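Local coordinates for centrosomal protein 120 (Oreochromis niloticus, PDB 6EWH) that is a centriole- and cilium-associated protein, represented by its second C2 domain, and probably acts in centriole and cilium assembly, at residues D29-L43 with L168-E182. The protein carries 1 engineered substitution. Residues are numbered along the deposited sequence; the frame is centred on the assembly and turned at random.
Sequences DMFVLSVTVAFATKL and LQPTLGVAVTLRREE
V32, S34 and T36 exchange pairs of backbone hydrogen bonds with R179, T177 and A175, zipping strand 29-41 antiparallel to strand 171-180 in one sheet of the C2-domain beta-sandwich. The bonding alternates down the pair until a beta bulge at A38-F39, where A38 N donates to G173 O (2.8 Å) while G173 N donates to F39 O; the register resumes at A40 with L172.

L33, V35, V37 and A40 share a face with L172, V174, V176 and L178. Here V35 CG1 meets V174 CG1 at 4.0 Å, V35 also packs on strand 60-66 of the other sheet, and L178 touches helix 97-105.

Near the start of strand 29-41, R180 and F31 lie side by side, pointing the same way. R180 CB lies 4.2 Å from M30 O; with CG anti to the carbonyl carbon (chi1 -75°), CG reaches F31 CE2 at 3.6 Å. The extended chain brings the guanidinium beside F31, CE2 over one guanidinium face near its rim and the planes 30° apart. At the tip, NH1 makes a nearly straight salt-bridging bond to D29 OD2 (3.1 Å), approaching from above the carboxylate plane. A water joins NH1 to M30 O and E182 OE1, another links NH2 to D29 OD2, and D139 forms a salt bridge with NH2.

On the opposite sheet face, one water connects S34 OG, T36 OG1 and A175 O. V32 CG2 sits 3.9 Å from R179 NH2, over one guanidinium face near the rim, while R179 NH1 donates to V183 O. Beside the bulge, F39 folds its ring over G173, whose CA lies 3.9 Å from the ring centroid in a CH-pi contact, closest to CE1 at 3.5 Å.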
ATOM      1  N   ASP A  29       1.578  23.576  -4.745  1.00 32.87           N
ATOM      2  CA  ASP A  29       1.876  23.205  -3.370  1.00 28.94           C
ATOM      3  C   ASP A  29       2.427  21.785  -3.301  1.00 27.51           C
ATOM      4  O   ASP A  29       2.111  20.936  -4.133  1.00 27.98           O
ATOM      5  CB  ASP A  29       0.617  23.303  -2.509  1.00 32.48           C
ATOM      6  CG  ASP A  29       0.053  24.713  -2.457  1.00 36.87           C
ATOM      7  OD1 ASP A  29       0.819  25.672  -2.699  1.00 41.60           O
ATOM      8  OD2 ASP A  29      -1.152  24.864  -2.172  1.00 37.97           O
ATOM      9  N   MET A  30       3.272  21.536  -2.308  1.00 27.14           N
ATOM     10  CA  MET A  30       3.884  20.223  -2.138  1.00 25.45           C
ATOM     11  C   MET A  30       3.105  19.368  -1.155  1.00 24.64           C
ATOM     12  O   MET A  30       2.698  19.837  -0.088  1.00 26.14           O
ATOM     13  CB  MET A  30       5.321  20.376  -1.643  1.00 28.31           C
ATOM     14  CG  MET A  30       6.231  21.056  -2.655  1.00 32.98           C
ATOM     15  SD  MET A  30       6.200  20.318  -4.305  1.00 34.62           S
ATOM     16  CE  MET A  30       6.547  18.602  -3.930  1.00 28.01           C
ATOM     17  N   PHE A  31       2.915  18.099  -1.527  1.00 24.09           N
ATOM     18  CA  PHE A  31       2.232  17.100  -0.719  1.00 22.48           C
ATOM     19  C   PHE A  31       3.066  15.830  -0.664  1.00 22.19           C
ATOM     20  O   PHE A  31       3.902  15.575  -1.534  1.00 23.61           O
ATOM     21  CB  PHE A  31       0.867  16.745  -1.344  1.00 20.57           C
ATOM     22  CG  PHE A  31      -0.078  17.913  -1.423  1.00 24.62           C
ATOM     23  CD1 PHE A  31      -0.028  18.802  -2.497  1.00 25.47           C
ATOM     24  CD2 PHE A  31      -1.007  18.140  -0.419  1.00 24.35           C
ATOM     25  CE1 PHE A  31      -0.907  19.886  -2.565  1.00 25.86           C
ATOM     26  CE2 PHE A  31      -1.871  19.228  -0.480  1.00 26.13           C
ATOM     27  CZ  PHE A  31      -1.822  20.088  -1.551  1.00 26.78           C
ATOM     28  N   VAL A  32       2.809  15.014   0.356  1.00 22.46           N
ATOM     29  CA  VAL A  32       3.437  13.702   0.498  1.00 21.31           C
ATOM     30  C   VAL A  32       2.331  12.655   0.605  1.00 21.90           C
ATOM     31  O   VAL A  32       1.423  12.787   1.435  1.00 22.73           O
ATOM     32  CB  VAL A  32       4.374  13.637   1.720  1.00 22.85           C
ATOM     33  CG1 VAL A  32       5.025  12.259   1.812  1.00 24.24           C
ATOM     34  CG2 VAL A  32       5.434  14.723   1.617  1.00 25.42           C
ATOM     35  N   LEU A  33       2.406  11.633  -0.240  1.00 22.09           N
ATOM     36  CA  LEU A  33       1.505  10.485  -0.196  1.00 22.07           C
ATOM     37  C   LEU A  33       2.335   9.276   0.224  1.00 20.33           C
ATOM     38  O   LEU A  33       3.355   8.975  -0.407  1.00 20.69           O
ATOM     39  CB  LEU A  33       0.910  10.268  -1.578  1.00 21.38           C
ATOM     40  CG  LEU A  33       0.030   9.027  -1.716  1.00 21.79           C
ATOM     41  CD1 LEU A  33      -1.231   9.140  -0.847  1.00 23.83           C
ATOM     42  CD2 LEU A  33      -0.370   8.860  -3.181  1.00 24.51           C
ATOM     43  N   SER A  34       1.917   8.591   1.292  1.00 20.31           N
ATOM     44  CA  SER A  34       2.740   7.533   1.857  0.82 20.28           C
ATOM     45  C   SER A  34       1.920   6.284   2.131  1.00 20.88           C
ATOM     46  O   SER A  34       0.713   6.337   2.403  1.00 22.29           O
ATOM     47  CB  SER A  34       3.430   7.955   3.161  0.82 22.57           C
ATOM     48  OG  SER A  34       2.483   8.244   4.163  0.82 22.74           O
ATOM     49  N   VAL A  35       2.607   5.148   2.044  1.00 19.69           N
ATOM     50  CA  VAL A  35       2.039   3.833   2.336  1.00 20.51           C
ATOM     51  C   VAL A  35       2.949   3.170   3.358  1.00 20.26           C
ATOM     52  O   VAL A  35       4.168   3.099   3.154  1.00 21.18           O
ATOM     53  CB  VAL A  35       1.977   2.965   1.071  1.00 19.70           C
ATOM     54  CG1 VAL A  35       1.413   1.571   1.410  1.00 21.55           C
ATOM     55  CG2 VAL A  35       1.132   3.635   0.006  1.00 21.77           C
ATOM     56  N   THR A  36       2.370   2.683   4.451  1.00 20.79           N
ATOM     57  CA  THR A  36       3.133   1.996   5.490  1.00 20.64           C
ATOM     58  C   THR A  36       2.564   0.598   5.660  1.00 21.73           C
ATOM     59  O   THR A  36       1.356   0.433   5.886  1.00 23.72           O
ATOM     60  CB  THR A  36       3.067   2.739   6.825  1.00 22.25           C
ATOM     61  OG1 THR A  36       3.545   4.068   6.664  1.00 23.76           O
ATOM     62  CG2 THR A  36       3.913   1.999   7.879  1.00 24.77           C
ATOM     63  N   VAL A  37       3.426  -0.400   5.534  1.00 20.51           N
ATOM     64  CA  VAL A  37       3.080  -1.775   5.882  0.61 21.04           C
ATOM     65  C   VAL A  37       3.575  -2.025   7.300  1.00 22.53           C
ATOM     66  O   VAL A  37       4.778  -1.947   7.582  1.00 23.01           O
ATOM     67  CB  VAL A  37       3.623  -2.793   4.864  0.61 22.14           C
ATOM     68  CG1 VAL A  37       2.993  -2.543   3.491  0.61 25.51           C
ATOM     69  CG2 VAL A  37       5.160  -2.772   4.770  0.61 23.91           C
ATOM     70  N   ALA A  38       2.637  -2.274   8.210  1.00 24.77           N
ATOM     71  CA  ALA A  38       2.910  -2.229   9.645  1.00 28.89           C
ATOM     72  C   ALA A  38       3.092  -3.588  10.314  1.00 23.57           C
ATOM     73  O   ALA A  38       3.934  -3.714  11.216  1.00 27.87           O
ATOM     74  CB  ALA A  38       1.808  -1.439  10.360  1.00 29.75           C
ATOM     75  N   PHE A  39       2.327  -4.604   9.917  1.00 23.35           N
ATOM     76  CA  PHE A  39       2.366  -5.913  10.565  1.00 24.62           C
ATOM     77  C   PHE A  39       1.545  -6.865   9.705  1.00 27.40           C
ATOM     78  O   PHE A  39       0.840  -6.440   8.785  1.00 24.68           O
ATOM     79  CB  PHE A  39       1.776  -5.866  11.979  1.00 28.77           C
ATOM     80  CG  PHE A  39       0.296  -5.589  12.009  1.00 31.52           C
ATOM     81  CD1 PHE A  39      -0.182  -4.293  12.070  1.00 31.70           C
ATOM     82  CD2 PHE A  39      -0.622  -6.633  11.985  1.00 46.59           C
ATOM     83  CE1 PHE A  39      -1.543  -4.037  12.102  1.00 36.31           C
ATOM     84  CE2 PHE A  39      -1.979  -6.383  12.004  1.00 49.57           C
ATOM     85  CZ  PHE A  39      -2.439  -5.083  12.064  1.00 43.22           C
ATOM     86  N   ALA A  40       1.630  -8.161  10.024  1.00 24.63           N
ATOM     87  CA  ALA A  40       0.836  -9.156   9.317  1.00 23.50           C
ATOM     88  C   ALA A  40       0.601 -10.342  10.237  1.00 26.75           C
ATOM     89  O   ALA A  40       1.357 -10.578  11.181  1.00 28.61           O
ATOM     90  CB  ALA A  40       1.538  -9.639   8.047  1.00 24.17           C
ATOM     91  N   THR A  41      -0.461 -11.096   9.939  1.00 29.14           N
ATOM     92  CA  THR A  41      -0.663 -12.355  10.634  0.56 30.94           C
ATOM     93  C   THR A  41      -1.386 -13.336   9.723  1.00 26.83           C
ATOM     94  O   THR A  41      -1.950 -12.982   8.686  1.00 25.95           O
ATOM     95  CB  THR A  41      -1.341 -12.202  12.007  0.56 33.20           C
ATOM     96  OG1 THR A  41      -1.265 -13.448  12.715  0.56 31.70           O
ATOM     97  CG2 THR A  41      -2.792 -11.817  11.856  0.56 36.20           C
ATOM     98  N   LYS A  42      -1.272 -14.610  10.100  1.00 25.66           N
ATOM     99  CA  LYS A  42      -1.884 -15.741   9.380  1.00 29.29           C
ATOM    100  C   LYS A  42      -1.413 -15.865   7.931  1.00 25.55           C
ATOM    101  O   LYS A  42      -2.120 -16.429   7.088  1.00 27.78           O
ATOM    102  CB  LYS A  42      -3.415 -15.731   9.462  1.00 30.71           C
ATOM    103  CG  LYS A  42      -3.960 -15.730  10.878  1.00 34.85           C
ATOM    104  CD  LYS A  42      -3.556 -16.998  11.628  1.00 44.34           C
ATOM    105  CE  LYS A  42      -4.085 -16.985  13.054  1.00 47.75           C
ATOM    106  NZ  LYS A  42      -3.638 -18.169  13.828  1.00 55.58           N
ATOM    107  N   LEU A  43      -0.209 -15.366   7.625  1.00 25.07           N
ATOM    108  CA  LEU A  43       0.277 -15.442   6.249  1.00 25.33           C
ATOM    109  C   LEU A  43       0.517 -16.872   5.784  1.00 28.75           C
ATOM    110  O   LEU A  43       0.508 -17.125   4.572  1.00 26.87           O
ATOM    111  CB  LEU A  43       1.559 -14.619   6.087  1.00 23.73           C
ATOM    112  CG  LEU A  43       1.451 -13.133   6.409  1.00 22.05           C
ATOM    113  CD1 LEU A  43       2.786 -12.471   6.065  1.00 26.10           C
ATOM    114  CD2 LEU A  43       0.293 -12.456   5.653  1.00 24.95           C
ATOM    115  N   LEU A 168      -9.907 -17.011  10.865  1.00 36.01           N
ATOM    116  CA  LEU A 168      -8.800 -16.056  10.921  1.00 40.04           C
ATOM    117  C   LEU A 168      -8.052 -16.116   9.594  1.00 39.45           C
ATOM    118  O   LEU A 168      -7.498 -17.159   9.234  1.00 50.09           O
ATOM    119  CB  LEU A 168      -7.875 -16.404  12.086  1.00 47.46           C
ATOM    120  CG  LEU A 168      -8.514 -16.452  13.481  1.00 55.74           C
ATOM    121  CD1 LEU A 168      -7.491 -16.839  14.542  1.00 58.68           C
ATOM    122  CD2 LEU A 168      -9.166 -15.120  13.819  1.00 54.69           C
ATOM    123  N   GLN A 169      -8.040 -15.014   8.857  1.00 30.87           N
ATOM    124  CA  GLN A 169      -7.500 -14.994   7.509  0.51 30.05           C
ATOM    125  C   GLN A 169      -6.210 -14.188   7.455  1.00 27.78           C
ATOM    126  O   GLN A 169      -5.873 -13.466   8.402  1.00 30.60           O
ATOM    127  CB  GLN A 169      -8.544 -14.450   6.513  0.51 34.29           C
ATOM    128  CG  GLN A 169      -9.390 -15.581   5.881  0.51 41.29           C
ATOM    129  CD  GLN A 169     -10.108 -15.198   4.581  0.51 40.39           C
ATOM    130  OE1 GLN A 169      -9.531 -15.251   3.491  0.51 30.85           O
ATOM    131  NE2 GLN A 169     -11.386 -14.855   4.695  0.51 48.53           N
ATOM    132  N   PRO A 170      -5.430 -14.331   6.379  1.00 30.21           N
ATOM    133  CA  PRO A 170      -4.192 -13.552   6.265  1.00 26.18           C
ATOM    134  C   PRO A 170      -4.505 -12.069   6.225  1.00 30.87           C
ATOM    135  O   PRO A 170      -5.338 -11.609   5.445  1.00 27.22           O
ATOM    136  CB  PRO A 170      -3.592 -14.020   4.938  1.00 26.01           C
ATOM    137  CG  PRO A 170      -4.251 -15.279   4.622  1.00 32.46           C
ATOM    138  CD  PRO A 170      -5.612 -15.204   5.204  1.00 33.39           C
ATOM    139  N   THR A 171      -3.808 -11.316   7.059  1.00 25.49           N
ATOM    140  CA  THR A 171      -4.127  -9.927   7.301  0.85 24.20           C
ATOM    141  C   THR A 171      -2.841  -9.115   7.225  1.00 23.07           C
ATOM    142  O   THR A 171      -1.797  -9.575   7.697  1.00 25.92           O
ATOM    143  CB  THR A 171      -4.730  -9.836   8.701  0.85 28.75           C
ATOM    144  OG1 THR A 171      -5.912 -10.653   8.752  0.85 29.56           O
ATOM    145  CG2 THR A 171      -5.070  -8.424   9.055  0.85 25.87           C
ATOM    146  N   LEU A 172      -2.936  -7.926   6.638  1.00 23.14           N
ATOM    147  CA  LEU A 172      -1.810  -6.993   6.543  1.00 22.97           C
ATOM    148  C   LEU A 172      -2.265  -5.644   7.074  1.00 24.34           C
ATOM    149  O   LEU A 172      -3.221  -5.062   6.554  1.00 25.90           O
ATOM    150  CB  LEU A 172      -1.376  -6.842   5.083  1.00 24.56           C
ATOM    151  CG  LEU A 172      -0.163  -5.938   4.843  1.00 24.41           C
ATOM    152  CD1 LEU A 172       1.053  -6.544   5.515  1.00 29.04           C
ATOM    153  CD2 LEU A 172       0.084  -5.759   3.365  1.00 28.42           C
ATOM    154  N   GLY A 173      -1.586  -5.143   8.101  1.00 22.29           N
ATOM    155  CA  GLY A 173      -1.872  -3.804   8.582  1.00 25.82           C
ATOM    156  C   GLY A 173      -1.239  -2.755   7.683  1.00 23.95           C
ATOM    157  O   GLY A 173      -0.025  -2.785   7.467  1.00 23.56           O
ATOM    158  N   VAL A 174      -2.052  -1.869   7.106  1.00 21.21           N
ATOM    159  CA  VAL A 174      -1.566  -0.831   6.195  1.00 22.75           C
ATOM    160  C   VAL A 174      -2.112   0.520   6.630  1.00 22.42           C
ATOM    161  O   VAL A 174      -3.286   0.639   6.992  1.00 24.46           O
ATOM    162  CB  VAL A 174      -1.994  -1.115   4.745  1.00 23.94           C
ATOM    163  CG1 VAL A 174      -1.417  -0.074   3.787  1.00 25.75           C
ATOM    164  CG2 VAL A 174      -1.586  -2.515   4.316  1.00 24.66           C
ATOM    165  N   ALA A 175      -1.275   1.549   6.541  1.00 22.11           N
ATOM    166  CA  ALA A 175      -1.723   2.922   6.698  1.00 23.64           C
ATOM    167  C   ALA A 175      -1.345   3.692   5.446  1.00 21.70           C
ATOM    168  O   ALA A 175      -0.186   3.658   5.021  1.00 23.44           O
ATOM    169  CB  ALA A 175      -1.058   3.578   7.911  1.00 25.82           C
ATOM    170  N   VAL A 176      -2.314   4.373   4.850  1.00 22.44           N
ATOM    171  CA  VAL A 176      -2.064   5.282   3.736  0.60 21.83           C
ATOM    172  C   VAL A 176      -2.363   6.693   4.214  1.00 22.23           C
ATOM    173  O   VAL A 176      -3.398   6.934   4.842  1.00 23.66           O
ATOM    174  CB  VAL A 176      -2.895   4.923   2.489  0.60 24.57           C
ATOM    175  CG1 VAL A 176      -2.479   3.558   1.952  0.60 25.23           C
ATOM    176  CG2 VAL A 176      -4.393   4.957   2.795  0.60 23.65           C
ATOM    177  N   THR A 177      -1.447   7.625   3.931  1.00 22.28           N
ATOM    178  CA  THR A 177      -1.557   8.981   4.460  1.00 23.52           C
ATOM    179  C   THR A 177      -1.303  10.006   3.364  1.00 22.98           C
ATOM    180  O   THR A 177      -0.445   9.813   2.502  1.00 22.70           O
ATOM    181  CB  THR A 177      -0.534   9.174   5.603  1.00 23.93           C
ATOM    182  OG1 THR A 177      -0.911   8.362   6.720  1.00 25.15           O
ATOM    183  CG2 THR A 177      -0.459  10.636   6.068  1.00 26.75           C
ATOM    184  N   LEU A 178      -2.075  11.088   3.387  1.00 22.43           N
ATOM    185  CA  LEU A 178      -1.830  12.246   2.537  1.00 23.04           C
ATOM    186  C   LEU A 178      -1.659  13.465   3.431  1.00 23.71           C
ATOM    187  O   LEU A 178      -2.443  13.666   4.360  1.00 24.90           O
ATOM    188  CB  LEU A 178      -3.006  12.456   1.585  1.00 23.76           C
ATOM    189  CG  LEU A 178      -2.905  13.673   0.663  1.00 24.27           C
ATOM    190  CD1 LEU A 178      -1.769  13.511  -0.350  1.00 24.55           C
ATOM    191  CD2 LEU A 178      -4.215  13.942  -0.041  1.00 26.84           C
ATOM    192  N   ARG A 179      -0.630  14.273   3.163  1.00 23.84           N
ATOM    193  CA  ARG A 179      -0.456  15.495   3.937  1.00 25.39           C
ATOM    194  C   ARG A 179       0.232  16.543   3.080  1.00 24.50           C
ATOM    195  O   ARG A 179       0.962  16.215   2.141  1.00 25.09           O
ATOM    196  CB  ARG A 179       0.369  15.237   5.206  1.00 25.65           C
ATOM    197  CG  ARG A 179       1.776  14.746   4.932  1.00 25.33           C
ATOM    198  CD  ARG A 179       2.490  14.365   6.215  1.00 32.87           C
ATOM    199  NE  ARG A 179       3.842  13.885   5.939  1.00 30.77           N
ATOM    200  CZ  ARG A 179       4.882  14.671   5.693  1.00 30.92           C
ATOM    201  NH1 ARG A 179       4.745  15.990   5.684  1.00 30.99           N
ATOM    202  NH2 ARG A 179       6.071  14.133   5.445  1.00 40.89           N
ATOM    203  N   ARG A 180       0.005  17.806   3.420  1.00 24.15           N
ATOM    204  CA  ARG A 180       0.870  18.854   2.905  1.00 24.80           C
ATOM    205  C   ARG A 180       2.278  18.610   3.415  1.00 27.66           C
ATOM    206  O   ARG A 180       2.478  18.140   4.538  1.00 27.98           O
ATOM    207  CB  ARG A 180       0.391  20.227   3.376  1.00 26.60           C
ATOM    208  CG  ARG A 180      -0.838  20.735   2.650  1.00 24.49           C
ATOM    209  CD  ARG A 180      -1.103  22.185   3.049  1.00 25.95           C
ATOM    210  NE  ARG A 180      -2.262  22.803   2.403  1.00 29.90           N
ATOM    211  CZ  ARG A 180      -2.262  23.298   1.167  1.00 33.17           C
ATOM    212  NH1 ARG A 180      -1.169  23.237   0.421  1.00 36.91           N
ATOM    213  NH2 ARG A 180      -3.362  23.861   0.674  1.00 35.82           N
ATOM    214  N   GLU A 181       3.259  18.902   2.570  1.00 25.08           N
ATOM    215  CA  GLU A 181       4.631  18.585   2.929  1.00 28.61           C
ATOM    216  C   GLU A 181       5.062  19.319   4.191  1.00 36.12           C
ATOM    217  O   GLU A 181       5.829  18.770   4.997  1.00 35.49           O
ATOM    218  CB  GLU A 181       5.556  18.917   1.764  1.00 31.45           C
ATOM    219  CG  GLU A 181       6.989  18.495   2.009  1.00 34.08           C
ATOM    220  CD  GLU A 181       7.757  18.393   0.724  1.00 31.63           C
ATOM    221  OE1 GLU A 181       8.043  19.450   0.122  1.00 33.59           O
ATOM    222  OE2 GLU A 181       8.061  17.254   0.316  1.00 37.02           O
ATOM    223  N   GLU A 182       4.558  20.535   4.396  1.00 33.46           N
ATOM    224  CA  GLU A 182       4.900  21.320   5.574  1.00 40.60           C
ATOM    225  C   GLU A 182       4.069  20.969   6.808  1.00 44.28           C
ATOM    226  O   GLU A 182       4.312  21.540   7.876  1.00 44.79           O
ATOM    227  CB  GLU A 182       4.801  22.816   5.258  1.00 42.20           C
ATOM    228  CG  GLU A 182       3.382  23.352   5.123  1.00 40.59           C
ATOM    229  CD  GLU A 182       2.811  23.206   3.723  1.00 45.34           C
ATOM    230  OE1 GLU A 182       3.354  22.411   2.925  1.00 38.74           O
ATOM    231  OE2 GLU A 182       1.817  23.902   3.419  1.00 55.03           O
TER
HETATM  232  O   HOH W   1      -3.396  23.875  -2.401  1.00 35.97           O
HETATM  233  O   HOH W   2       1.493  22.231   0.756  1.00 31.06           O
HETATM  234  O   HOH W   3       1.804   5.833   5.424  1.00 27.11           O